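Side-chain contacts in beta-lactamase (Sphaerobacter thermophilus, PDB 4EWF), which probably hydrolyses the amide bond of beta-lactam rings to give substituted beta-amino acids, as a member of the class A beta-lactamase family: residues 215-220 against 224-229; 105-110 against 194-199; 53-58 against 116-121. One frame throughout, in Å; residues are numbered along the deposited sequence.

Contact 1: 215-220 against 224-229. With SO4 (sulfate ion), chain E.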
ATOM      1  N   SER A 215      -5.281  -0.575  -3.915  1.00 22.79           N
ATOM      2  CA  SER A 215      -4.411  -0.856  -2.789  1.00 21.37           C
ATOM      3  C   SER A 215      -2.972  -1.010  -3.258  1.00 25.24           C
ATOM      4  O   SER A 215      -2.707  -1.154  -4.456  1.00 20.66           O
ATOM      5  CB  SER A 215      -4.861  -2.132  -2.073  1.00 18.54           C
ATOM      6  OG  SER A 215      -4.301  -3.291  -2.682  1.00 20.78           O
ATOM      7  N   LYS A 216      -2.048  -0.944  -2.308  1.00 21.72           N
ATOM      8  CA  LYS A 216      -0.677  -1.358  -2.550  1.00 19.36           C
ATOM      9  C   LYS A 216      -0.388  -2.490  -1.585  1.00 19.83           C
ATOM     10  O   LYS A 216      -0.450  -2.319  -0.357  1.00 18.34           O
ATOM     11  CB  LYS A 216       0.338  -0.231  -2.321  1.00 18.95           C
ATOM     12  CG  LYS A 216       1.793  -0.684  -2.612  1.00 16.34           C
ATOM     13  CD  LYS A 216       1.957  -0.946  -4.114  1.00 19.88           C
ATOM     14  CE  LYS A 216       3.269  -1.686  -4.440  1.00 21.52           C
ATOM     15  NZ  LYS A 216       3.195  -3.156  -4.148  1.00 21.65           N
ATOM     16  N   THR A 217      -0.083  -3.646  -2.154  1.00 19.56           N
ATOM     17  CA  THR A 217       0.309  -4.814  -1.385  1.00 20.60           C
ATOM     18  C   THR A 217       1.776  -4.725  -0.996  1.00 22.22           C
ATOM     19  O   THR A 217       2.539  -3.920  -1.547  1.00 22.17           O
ATOM     20  CB  THR A 217       0.185  -6.067  -2.256  1.00 25.28           C
ATOM     21  OG1 THR A 217       0.877  -5.828  -3.493  1.00 20.37           O
ATOM     22  CG2 THR A 217      -1.284  -6.385  -2.545  1.00 24.02           C
ATOM     23  N   GLY A 218       2.166  -5.581  -0.064  1.00 19.36           N
ATOM     24  CA  GLY A 218       3.556  -5.757   0.300  1.00 21.10           C
ATOM     25  C   GLY A 218       3.802  -7.182   0.764  1.00 26.13           C
ATOM     26  O   GLY A 218       3.027  -7.734   1.556  1.00 19.35           O
ATOM     27  N   SER A 219       4.888  -7.779   0.282  1.00 17.28           N
ATOM     28  CA  SER A 219       5.197  -9.167   0.601  1.00 21.35           C
ATOM     29  C   SER A 219       6.700  -9.362   0.701  1.00 27.63           C
ATOM     30  O   SER A 219       7.441  -8.879  -0.144  1.00 21.87           O
ATOM     31  CB  SER A 219       4.673 -10.100  -0.495  1.00 24.03           C
ATOM     32  OG  SER A 219       3.347  -9.759  -0.875  1.00 25.02           O
ATOM     33  N   LEU A 220       7.120 -10.078   1.738  1.00 19.62           N
ATOM     34  CA  LEU A 220       8.490 -10.536   1.928  1.00 25.85           C
ATOM     35  C   LEU A 220       8.316 -11.868   2.625  1.00 26.06           C
ATOM     36  O   LEU A 220       7.216 -12.184   3.064  1.00 22.70           O
ATOM     37  CB  LEU A 220       9.231  -9.592   2.880  1.00 25.93           C
ATOM     38  CG  LEU A 220      10.245  -8.545   2.408  1.00 36.62           C
ATOM     39  CD1 LEU A 220      10.187  -8.277   0.931  1.00 38.13           C
ATOM     40  CD2 LEU A 220      10.096  -7.271   3.225  1.00 28.43           C
ATOM     41  N   VAL A 224       3.160 -10.256   5.014  1.00 20.54           N
ATOM     42  CA  VAL A 224       2.068 -10.054   4.053  1.00 18.59           C
ATOM     43  C   VAL A 224       1.234  -8.826   4.448  1.00 21.59           C
ATOM     44  O   VAL A 224       0.587  -8.816   5.508  1.00 18.76           O
ATOM     45  CB  VAL A 224       1.186 -11.324   3.925  1.00 16.69           C
ATOM     46  CG1 VAL A 224       0.063 -11.130   2.865  1.00 17.31           C
ATOM     47  CG2 VAL A 224       2.053 -12.545   3.577  1.00 16.83           C
ATOM     48  N   ASN A 225       1.289  -7.778   3.622  1.00 12.97           N
ATOM     49  CA  ASN A 225       0.607  -6.515   3.921  1.00 15.93           C
ATOM     50  C   ASN A 225      -0.287  -6.100   2.755  1.00 21.15           C
ATOM     51  O   ASN A 225      -0.062  -6.515   1.612  1.00 19.48           O
ATOM     52  CB  ASN A 225       1.616  -5.360   4.164  1.00 16.82           C
ATOM     53  CG  ASN A 225       2.757  -5.731   5.093  1.00 21.93           C
ATOM     54  OD1 ASN A 225       2.584  -6.484   6.050  1.00 18.60           O
ATOM     55  ND2 ASN A 225       3.939  -5.159   4.832  1.00 15.47           N
ATOM     56  N   ASP A 226      -1.278  -5.255   3.040  1.00 19.10           N
ATOM     57  CA  ASP A 226      -2.054  -4.573   1.997  1.00 20.20           C
ATOM     58  C   ASP A 226      -2.616  -3.268   2.569  1.00 21.88           C
ATOM     59  O   ASP A 226      -3.123  -3.236   3.690  1.00 20.29           O
ATOM     60  CB  ASP A 226      -3.166  -5.477   1.445  1.00 16.17           C
ATOM     61  CG  ASP A 226      -3.601  -5.091   0.022  1.00 24.28           C
ATOM     62  OD1 ASP A 226      -2.935  -4.241  -0.616  1.00 23.82           O
ATOM     63  OD2 ASP A 226      -4.618  -5.641  -0.457  1.00 23.09           O
ATOM     64  N   VAL A 227      -2.489  -2.186   1.816  1.00 17.12           N
ATOM     65  CA  VAL A 227      -2.918  -0.874   2.285  1.00 21.41           C
ATOM     66  C   VAL A 227      -3.747  -0.231   1.198  1.00 22.18           C
ATOM     67  O   VAL A 227      -3.277  -0.085   0.074  1.00 20.56           O
ATOM     68  CB  VAL A 227      -1.704   0.047   2.569  1.00 16.21           C
ATOM     69  CG1 VAL A 227      -2.180   1.498   2.809  1.00 16.15           C
ATOM     70  CG2 VAL A 227      -0.882  -0.481   3.745  1.00 18.13           C
ATOM     71  N   GLY A 228      -4.988   0.139   1.498  1.00 16.29           N
ATOM     72  CA  GLY A 228      -5.799   0.734   0.449  1.00 19.56           C
ATOM     73  C   GLY A 228      -7.170   1.221   0.864  1.00 24.99           C
ATOM     74  O   GLY A 228      -7.401   1.540   2.031  1.00 20.39           O
ATOM     75  N   PHE A 229      -8.084   1.281  -0.103  1.00 21.15           N
ATOM     76  CA  PHE A 229      -9.401   1.810   0.159  1.00 23.50           C
ATOM     77  C   PHE A 229     -10.448   1.038  -0.625  1.00 22.86           C
ATOM     78  O   PHE A 229     -10.162   0.441  -1.662  1.00 24.57           O
ATOM     79  CB  PHE A 229      -9.465   3.282  -0.253  1.00 19.11           C
ATOM     80  CG  PHE A 229      -9.346   3.484  -1.730  1.00 25.97           C
ATOM     81  CD1 PHE A 229     -10.482   3.592  -2.522  1.00 30.60           C
ATOM     82  CD2 PHE A 229      -8.096   3.532  -2.340  1.00 23.37           C
ATOM     83  CE1 PHE A 229     -10.378   3.770  -3.897  1.00 30.15           C
ATOM     84  CE2 PHE A 229      -7.985   3.713  -3.718  1.00 24.12           C
ATOM     85  CZ  PHE A 229      -9.122   3.817  -4.495  1.00 29.01           C
TER
HETATM   86  S   SO4 E 301       4.137  -7.360  -3.483  1.00 35.18           S
HETATM   87  O1  SO4 E 301       5.254  -6.975  -2.609  1.00 30.56           O
HETATM   88  O2  SO4 E 301       3.489  -6.134  -3.962  1.00 37.13           O
HETATM   89  O3  SO4 E 301       4.635  -8.142  -4.621  1.00 39.35           O
HETATM   90  O4  SO4 E 301       3.160  -8.172  -2.747  1.00 35.37           O

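Contact 2: 105-110 against 194-199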
ATOM      1  N   LEU A 105       6.885   4.109 -15.205  1.00 24.59           N
ATOM      2  CA  LEU A 105       7.558   3.678 -13.976  1.00 22.22           C
ATOM      3  C   LEU A 105       6.627   3.664 -12.766  1.00 19.47           C
ATOM      4  O   LEU A 105       6.678   2.738 -11.944  1.00 22.89           O
ATOM      5  CB  LEU A 105       8.793   4.532 -13.691  1.00 23.63           C
ATOM      6  CG  LEU A 105       9.926   4.515 -14.723  1.00 26.41           C
ATOM      7  CD1 LEU A 105      11.128   5.261 -14.147  1.00 25.83           C
ATOM      8  CD2 LEU A 105      10.314   3.102 -15.092  1.00 22.82           C
ATOM      9  N   VAL A 106       5.801   4.697 -12.640  1.00 22.41           N
ATOM     10  CA  VAL A 106       4.835   4.757 -11.543  1.00 21.30           C
ATOM     11  C   VAL A 106       3.869   3.588 -11.671  1.00 22.82           C
ATOM     12  O   VAL A 106       3.591   2.888 -10.697  1.00 20.62           O
ATOM     13  CB  VAL A 106       4.053   6.102 -11.551  1.00 24.70           C
ATOM     14  CG1 VAL A 106       2.950   6.103 -10.487  1.00 20.87           C
ATOM     15  CG2 VAL A 106       5.019   7.247 -11.308  1.00 27.06           C
ATOM     16  N   TYR A 107       3.384   3.359 -12.890  1.00 22.41           N
ATOM     17  CA  TYR A 107       2.436   2.275 -13.129  1.00 23.57           C
ATOM     18  C   TYR A 107       2.995   0.893 -12.767  1.00 21.40           C
ATOM     19  O   TYR A 107       2.336   0.118 -12.064  1.00 20.34           O
ATOM     20  CB  TYR A 107       1.910   2.267 -14.578  1.00 28.52           C
ATOM     21  CG  TYR A 107       1.159   0.988 -14.845  1.00 27.27           C
ATOM     22  CD1 TYR A 107      -0.129   0.805 -14.345  1.00 25.48           C
ATOM     23  CD2 TYR A 107       1.751  -0.059 -15.537  1.00 28.17           C
ATOM     24  CE1 TYR A 107      -0.810  -0.371 -14.538  1.00 22.22           C
ATOM     25  CE2 TYR A 107       1.078  -1.244 -15.742  1.00 29.63           C
ATOM     26  CZ  TYR A 107      -0.196  -1.395 -15.236  1.00 27.44           C
ATOM     27  OH  TYR A 107      -0.874  -2.565 -15.435  1.00 28.12           O
ATOM     28  N   LEU A 108       4.200   0.584 -13.241  1.00 18.22           N
ATOM     29  CA  LEU A 108       4.851  -0.686 -12.913  1.00 18.00           C
ATOM     30  C   LEU A 108       5.135  -0.823 -11.415  1.00 17.56           C
ATOM     31  O   LEU A 108       4.967  -1.892 -10.821  1.00 18.80           O
ATOM     32  CB  LEU A 108       6.143  -0.863 -13.726  1.00 17.37           C
ATOM     33  CG  LEU A 108       5.924  -0.955 -15.238  1.00 23.36           C
ATOM     34  CD1 LEU A 108       7.258  -0.900 -15.951  1.00 21.83           C
ATOM     35  CD2 LEU A 108       5.164  -2.225 -15.606  1.00 24.80           C
ATOM     36  N   THR A 109       5.549   0.278 -10.805  1.00 19.17           N
ATOM     37  CA  THR A 109       5.794   0.317  -9.364  1.00 16.87           C
ATOM     38  C   THR A 109       4.541  -0.092  -8.543  1.00 22.94           C
ATOM     39  O   THR A 109       4.620  -0.920  -7.633  1.00 24.97           O
ATOM     40  CB  THR A 109       6.298   1.718  -8.932  1.00 26.58           C
ATOM     41  OG1 THR A 109       7.627   1.927  -9.441  1.00 24.54           O
ATOM     42  CG2 THR A 109       6.334   1.848  -7.402  1.00 25.78           C
ATOM     43  N   ILE A 110       3.397   0.472  -8.903  1.00 20.18           N
ATOM     44  CA  ILE A 110       2.154   0.277  -8.159  1.00 23.56           C
ATOM     45  C   ILE A 110       1.408  -1.012  -8.536  1.00 23.65           C
ATOM     46  O   ILE A 110       0.994  -1.769  -7.658  1.00 21.33           O
ATOM     47  CB  ILE A 110       1.217   1.506  -8.331  1.00 22.16           C
ATOM     48  CG1 ILE A 110       1.889   2.766  -7.775  1.00 24.71           C
ATOM     49  CG2 ILE A 110      -0.115   1.277  -7.646  1.00 23.71           C
ATOM     50  CD1 ILE A 110       2.302   2.656  -6.288  1.00 25.90           C
ATOM     51  N   LYS A 194      -5.293   0.106 -10.100  1.00 22.26           N
ATOM     52  CA  LYS A 194      -4.696  -0.812 -11.071  1.00 24.95           C
ATOM     53  C   LYS A 194      -3.926  -1.973 -10.414  1.00 25.83           C
ATOM     54  O   LYS A 194      -3.334  -2.807 -11.100  1.00 25.16           O
ATOM     55  CB  LYS A 194      -3.850  -0.024 -12.080  1.00 19.26           C
ATOM     56  CG  LYS A 194      -4.750   0.854 -12.964  1.00 24.72           C
ATOM     57  CD  LYS A 194      -4.030   1.418 -14.151  1.00 35.22           C
ATOM     58  CE  LYS A 194      -5.003   2.161 -15.056  1.00 42.05           C
ATOM     59  NZ  LYS A 194      -5.747   3.204 -14.295  1.00 40.04           N
ATOM     60  N   GLN A 195      -3.952  -2.016  -9.081  1.00 20.89           N
ATOM     61  CA  GLN A 195      -3.428  -3.143  -8.298  1.00 24.25           C
ATOM     62  C   GLN A 195      -3.801  -4.488  -8.939  1.00 26.24           C
ATOM     63  O   GLN A 195      -4.974  -4.752  -9.193  1.00 23.46           O
ATOM     64  CB  GLN A 195      -3.990  -3.069  -6.869  1.00 23.89           C
ATOM     65  CG  GLN A 195      -3.642  -4.243  -5.962  1.00 24.27           C
ATOM     66  CD  GLN A 195      -2.156  -4.523  -5.921  1.00 23.99           C
ATOM     67  OE1 GLN A 195      -1.717  -5.583  -6.334  1.00 21.52           O
ATOM     68  NE2 GLN A 195      -1.378  -3.572  -5.411  1.00 21.03           N
ATOM     69  N   GLN A 196      -2.815  -5.336  -9.211  1.00 21.69           N
ATOM     70  CA  GLN A 196      -3.108  -6.576  -9.932  1.00 26.60           C
ATOM     71  C   GLN A 196      -3.393  -7.797  -9.052  1.00 29.93           C
ATOM     72  O   GLN A 196      -3.834  -8.827  -9.558  1.00 28.60           O
ATOM     73  CB  GLN A 196      -2.006  -6.896 -10.947  1.00 24.05           C
ATOM     74  CG  GLN A 196      -1.934  -5.858 -12.052  1.00 29.65           C
ATOM     75  CD  GLN A 196      -1.238  -6.373 -13.296  1.00 29.91           C
ATOM     76  OE1 GLN A 196      -0.715  -7.496 -13.318  1.00 24.22           O
ATOM     77  NE2 GLN A 196      -1.238  -5.558 -14.348  1.00 27.11           N
ATOM     78  N   ASN A 197      -3.128  -7.690  -7.751  1.00 19.21           N
ATOM     79  CA  ASN A 197      -3.398  -8.797  -6.836  1.00 22.48           C
ATOM     80  C   ASN A 197      -4.687  -8.567  -6.040  1.00 23.65           C
ATOM     81  O   ASN A 197      -4.682  -7.801  -5.073  1.00 20.73           O
ATOM     82  CB  ASN A 197      -2.224  -8.974  -5.873  1.00 23.41           C
ATOM     83  CG  ASN A 197      -2.436 -10.135  -4.908  1.00 22.80           C
ATOM     84  OD1 ASN A 197      -3.407 -10.867  -5.026  1.00 24.02           O
ATOM     85  ND2 ASN A 197      -1.518 -10.305  -3.962  1.00 17.60           N
ATOM     86  N   PRO A 198      -5.786  -9.227  -6.439  1.00 24.72           N
ATOM     87  CA  PRO A 198      -7.090  -9.034  -5.786  1.00 24.77           C
ATOM     88  C   PRO A 198      -7.337  -9.931  -4.570  1.00 27.01           C
ATOM     89  O   PRO A 198      -8.482 -10.010  -4.117  1.00 23.76           O
ATOM     90  CB  PRO A 198      -8.069  -9.453  -6.881  1.00 29.39           C
ATOM     91  CG  PRO A 198      -7.360 -10.574  -7.566  1.00 27.34           C
ATOM     92  CD  PRO A 198      -5.888 -10.157  -7.581  1.00 23.01           C
ATOM     93  N   ARG A 199      -6.305 -10.584  -4.045  1.00 24.20           N
ATOM     94  CA  ARG A 199      -6.509 -11.647  -3.064  1.00 24.86           C
ATOM     95  C   ARG A 199      -6.514 -11.142  -1.621  1.00 23.77           C
ATOM     96  O   ARG A 199      -6.766 -11.913  -0.689  1.00 22.50           O
ATOM     97  CB  ARG A 199      -5.423 -12.719  -3.217  1.00 17.85           C
ATOM     98  CG  ARG A 199      -5.449 -13.444  -4.562  1.00 18.80           C
ATOM     99  CD  ARG A 199      -4.236 -14.343  -4.708  1.00 20.69           C
ATOM    100  NE  ARG A 199      -4.134 -14.943  -6.045  1.00 23.27           N
ATOM    101  CZ  ARG A 199      -3.661 -14.296  -7.106  1.00 25.11           C
ATOM    102  NH1 ARG A 199      -3.276 -13.027  -6.987  1.00 21.60           N
ATOM    103  NH2 ARG A 199      -3.582 -14.906  -8.283  1.00 27.75           N
TER
HETATM  104  O   HOH W   1      -2.907  -3.081 -13.776  1.00 25.44           O
HETATM  105  O   HOH W   2       1.579  -4.129  -6.201  1.00 24.20           O

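Contact 3: 53-58 against 116-121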
ATOM      1  N   THR A  53       4.700  -1.646   0.608  1.00 16.85           N
ATOM      2  CA  THR A  53       3.666  -0.636   0.842  1.00 15.24           C
ATOM      3  C   THR A  53       4.285   0.754   0.810  1.00 17.00           C
ATOM      4  O   THR A  53       3.607   1.735   0.534  1.00 16.50           O
ATOM      5  CB  THR A  53       2.916  -0.822   2.179  1.00 22.56           C
ATOM      6  OG1 THR A  53       3.828  -0.661   3.277  1.00 20.89           O
ATOM      7  CG2 THR A  53       2.264  -2.187   2.237  1.00 17.00           C
ATOM      8  N   VAL A  54       5.591   0.826   1.046  1.00 20.77           N
ATOM      9  CA  VAL A  54       6.286   2.117   1.057  1.00 20.50           C
ATOM     10  C   VAL A  54       6.330   2.762  -0.339  1.00 24.17           C
ATOM     11  O   VAL A  54       6.725   3.918  -0.503  1.00 19.39           O
ATOM     12  CB  VAL A  54       7.714   1.976   1.672  1.00 27.60           C
ATOM     13  CG1 VAL A  54       8.644   1.245   0.722  1.00 20.97           C
ATOM     14  CG2 VAL A  54       8.266   3.356   2.096  1.00 20.88           C
ATOM     15  N   LYS A  55       5.902   2.021  -1.350  1.00 20.07           N
ATOM     16  CA  LYS A  55       5.806   2.606  -2.678  1.00 23.23           C
ATOM     17  C   LYS A  55       4.691   3.652  -2.765  1.00 24.10           C
ATOM     18  O   LYS A  55       4.637   4.427  -3.719  1.00 23.12           O
ATOM     19  CB  LYS A  55       5.667   1.503  -3.730  1.00 17.70           C
ATOM     20  CG  LYS A  55       6.897   0.600  -3.721  1.00 17.80           C
ATOM     21  CD  LYS A  55       6.773  -0.620  -4.644  1.00 20.79           C
ATOM     22  CE  LYS A  55       8.013  -1.506  -4.481  1.00 23.24           C
ATOM     23  NZ  LYS A  55       7.991  -2.658  -5.431  1.00 34.82           N
ATOM     24  N   ILE A  56       3.824   3.702  -1.753  1.00 21.56           N
ATOM     25  CA  ILE A  56       2.775   4.716  -1.727  1.00 20.65           C
ATOM     26  C   ILE A  56       3.358   6.110  -1.511  1.00 21.04           C
ATOM     27  O   ILE A  56       3.197   6.985  -2.349  1.00 20.29           O
ATOM     28  CB  ILE A  56       1.689   4.405  -0.672  1.00 21.93           C
ATOM     29  CG1 ILE A  56       0.829   3.215  -1.127  1.00 21.48           C
ATOM     30  CG2 ILE A  56       0.807   5.649  -0.413  1.00 22.59           C
ATOM     31  CD1 ILE A  56      -0.116   2.694  -0.020  1.00 23.95           C
ATOM     32  N   PRO A  57       4.048   6.327  -0.381  1.00 16.69           N
ATOM     33  CA  PRO A  57       4.634   7.659  -0.220  1.00 21.29           C
ATOM     34  C   PRO A  57       5.662   7.985  -1.305  1.00 22.22           C
ATOM     35  O   PRO A  57       5.845   9.155  -1.599  1.00 22.16           O
ATOM     36  CB  PRO A  57       5.295   7.596   1.167  1.00 23.71           C
ATOM     37  CG  PRO A  57       5.434   6.148   1.473  1.00 23.50           C
ATOM     38  CD  PRO A  57       4.265   5.472   0.801  1.00 14.95           C
ATOM     39  N   LEU A  58       6.319   6.983  -1.886  1.00 21.24           N
ATOM     40  CA  LEU A  58       7.234   7.237  -3.008  1.00 24.14           C
ATOM     41  C   LEU A  58       6.461   7.844  -4.190  1.00 26.24           C
ATOM     42  O   LEU A  58       6.880   8.842  -4.789  1.00 22.23           O
ATOM     43  CB  LEU A  58       7.940   5.939  -3.441  1.00 19.95           C
ATOM     44  CG  LEU A  58       8.732   5.992  -4.762  1.00 23.58           C
ATOM     45  CD1 LEU A  58       9.862   7.020  -4.724  1.00 23.37           C
ATOM     46  CD2 LEU A  58       9.268   4.609  -5.121  1.00 20.64           C
ATOM     47  N   THR A 116      12.663  -2.717  -9.946  1.00 17.85           N
ATOM     48  CA  THR A 116      13.529  -1.889 -10.790  1.00 20.65           C
ATOM     49  C   THR A 116      12.916  -0.491 -10.984  1.00 23.56           C
ATOM     50  O   THR A 116      13.584   0.535 -10.801  1.00 20.57           O
ATOM     51  CB  THR A 116      13.765  -2.534 -12.169  1.00 19.47           C
ATOM     52  OG1 THR A 116      14.455  -3.788 -12.008  1.00 20.93           O
ATOM     53  CG2 THR A 116      14.600  -1.618 -13.040  1.00 14.37           C
ATOM     54  N   ALA A 117      11.639  -0.454 -11.351  1.00 20.65           N
ATOM     55  CA  ALA A 117      10.933   0.814 -11.546  1.00 22.19           C
ATOM     56  C   ALA A 117      10.969   1.641 -10.261  1.00 21.51           C
ATOM     57  O   ALA A 117      11.155   2.862 -10.295  1.00 21.01           O
ATOM     58  CB  ALA A 117       9.498   0.553 -11.946  1.00 17.95           C
ATOM     59  N   THR A 118      10.795   0.959  -9.133  1.00 20.76           N
ATOM     60  CA  THR A 118      10.817   1.602  -7.825  1.00 19.41           C
ATOM     61  C   THR A 118      12.159   2.274  -7.568  1.00 22.30           C
ATOM     62  O   THR A 118      12.200   3.454  -7.201  1.00 19.93           O
ATOM     63  CB  THR A 118      10.529   0.598  -6.699  1.00 22.41           C
ATOM     64  OG1 THR A 118       9.214   0.058  -6.876  1.00 22.62           O
ATOM     65  CG2 THR A 118      10.603   1.285  -5.336  1.00 19.90           C
ATOM     66  N   ASN A 119      13.248   1.524  -7.748  1.00 17.81           N
ATOM     67  CA  ASN A 119      14.586   2.059  -7.527  1.00 24.41           C
ATOM     68  C   ASN A 119      14.972   3.189  -8.487  1.00 23.60           C
ATOM     69  O   ASN A 119      15.743   4.080  -8.127  1.00 22.27           O
ATOM     70  CB  ASN A 119      15.641   0.944  -7.530  1.00 20.75           C
ATOM     71  CG  ASN A 119      15.469  -0.017  -6.355  1.00 23.75           C
ATOM     72  OD1 ASN A 119      14.692   0.249  -5.439  1.00 21.34           O
ATOM     73  ND2 ASN A 119      16.194  -1.136  -6.378  1.00 19.82           N
ATOM     74  N   LEU A 120      14.432   3.148  -9.699  1.00 21.32           N
ATOM     75  CA  LEU A 120      14.600   4.240 -10.653  1.00 21.91           C
ATOM     76  C   LEU A 120      13.908   5.532 -10.168  1.00 23.73           C
ATOM     77  O   LEU A 120      14.474   6.625 -10.279  1.00 23.59           O
ATOM     78  CB  LEU A 120      14.085   3.824 -12.033  1.00 26.87           C
ATOM     79  CG  LEU A 120      14.975   2.846 -12.821  1.00 29.97           C
ATOM     80  CD1 LEU A 120      14.237   2.337 -14.069  1.00 25.17           C
ATOM     81  CD2 LEU A 120      16.308   3.505 -13.219  1.00 29.17           C
ATOM     82  N   LEU A 121      12.689   5.402  -9.640  1.00 18.62           N
ATOM     83  CA  LEU A 121      11.963   6.538  -9.065  1.00 22.40           C
ATOM     84  C   LEU A 121      12.664   7.085  -7.810  1.00 23.07           C
ATOM     85  O   LEU A 121      12.690   8.289  -7.574  1.00 26.44           O
ATOM     86  CB  LEU A 121      10.528   6.130  -8.719  1.00 19.45           C
ATOM     87  CG  LEU A 121       9.636   5.737  -9.902  1.00 23.25           C
ATOM     88  CD1 LEU A 121       8.267   5.269  -9.407  1.00 25.63           C
ATOM     89  CD2 LEU A 121       9.481   6.903 -10.853  1.00 23.68           C
TER

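Contact 1: 215-220 against 224-229
A buried hydroxyl-carboxylate bond runs diagonally across this antiparallel hairpin: S215 OG donates to D226 OD1 over 2.7 Å, although S215 is paired with G228 and D226 with T217. The hydroxyl meets the syn side of OD1, 15° out of the carboxylate plane. Absence of a side chain on G228 accompanies a close approach of the strands, S215 CA lying 3.9 Å from G228 CA. D226 OD2 accepts from the backbone of I201, so both carboxylate oxygens are engaged and the group's rotation is restrained. Beside it, T217 divides its two branches. With OG1 between the backbone N and carbonyl carbon (chi1 51°), CG2 rests 3.3 Å from D226 OD1, while OG1 reaches a sulfate oxygen, O2, at 2.7 Å. The backbones are tied by two hydrogen-bonded pairs, K216 with V227 and G218 with N225; in the second, N225 N donates to G218 O at 2.7 Å.

K216 leaves its pair and curls back. Bends at chi2 and chi4 bring NZ to T217 O at 2.8 Å, and NZ also binds S113 OG and lies 3.0 Å from sulfate O2. The run K216-T217-G218 fits the KTG motif of serine beta-lactamases, and the anion, probably from the crystallisation liquor, is consistent with a pocket suited to a substrate carboxylate. N225, by contrast, uses its amide outside the hairpin, toward R49 O and the backbone of T243.

Strand 212-220 is outermost in the five-stranded sheet, and strand 235-244 flanks 223-232 on its other side. Helix 249-266 packs on V224 and D226, whereas V227 meets helix 164-175.

Contact 2: 105-110 against 194-199
Y107 lays the CE1 corner of its ring against the aliphatic chain of K194, with CE1 3.7 Å from K194 CD. The lysine crosses the ring at about a right angle and approaches it obliquely, CB and CD both near that corner. At the far end, Y107 OH lies 3.2 Å from Q196 NE2, the ring and amide planes turned 63° apart. A water joins the three residues: it is 2.7 Å from Y107 OH, donates to K194 O and accepts from Q196 NE2.

Deeper in, Q195 works through its amide. CG is anti to the backbone N, and a bend at chi2 (52°) turns NE2 back toward the helix. A second water accepts from Q195 NE2 at 3.1 Å and donates to I110 O at 2.8 Å. Q195 OE1 takes N197 N on a lone pair at 2.9 Å, and NE2 is also held directly by S215 O.

The side chains of 105-110 and 194-199 thus share one apolar touch, and a backbone bond between Q196 and S111 ties loop to helix nearby. The chemistry implies a hydrated seam, in which waters relay hydrogen bonds between the two.

Contact 3: 53-58 against 116-121
T118 is the first residue of 116-121 to meet the opposing segment, and it does so with both branches. Its OG1 sits beside the end of K55, 3.1 Å from CE and 3.3 Å from NZ, the lysine passing at about a right angle to the threonine. OG1 is anti to the carbonyl carbon (chi1 -62°) and is bonded to D114 O, just before the start of its helix. The K55 chain is fully extended beyond CG, which carries NZ past the threonine hydroxyl. There NZ is bonded by S113 and N115, just before and at the start of helix 115-125, and weakly by S52.

The second branch, T118 CG2, turns to L58, whose CD2 lies 3.6 Å away; the two side chains pass at a slant. L58 CD2 also comes within 3.8 Å of T118 O, so this methyl rests against backbone as well as side chain.

One turn further, L121 offers its CB to the fork of L58, 4.1 Å from CD1 and 4.1 Å from CD2. L58 CG is anti to the backbone N (chi1 169°), which extends the fork toward helix 115-125, where it straddles that single carbon. All four residues are buried. The contact brings together the start of helix 55-67, with K55 of a probable SxxK motif, and helix 115-125, whose first residue, N115, ends a probable SxN motif.

Helix 102-111 packs against T118 and L121 through T109. T53 and I56 meet strand 223-232, while helix 164-175 contributes Y167 against V54 and P57.

In the fold
The three contacts all border the probable active site, marked by a sulfate that S52 also binds. Contact 1 forms one wall. In contact 3 the side chain of K55 is about 6 Å from the sulfate (nearest atoms), and in contact 2 the side chain of Q195 is about 6 Å from the sulfate as well. Q195 NE2 couples contacts 2 and 1 by a probable hydrogen bond of 2.9 Å to S215 O. The two lysines of the family motifs pack together, K216 CE lying 3.7 Å from K55 CD. Contacts 2 and 3, centres about 11 Å apart, share the junction of consecutive helices, where T109 OG1 approaches T118 N at 3.3 Å.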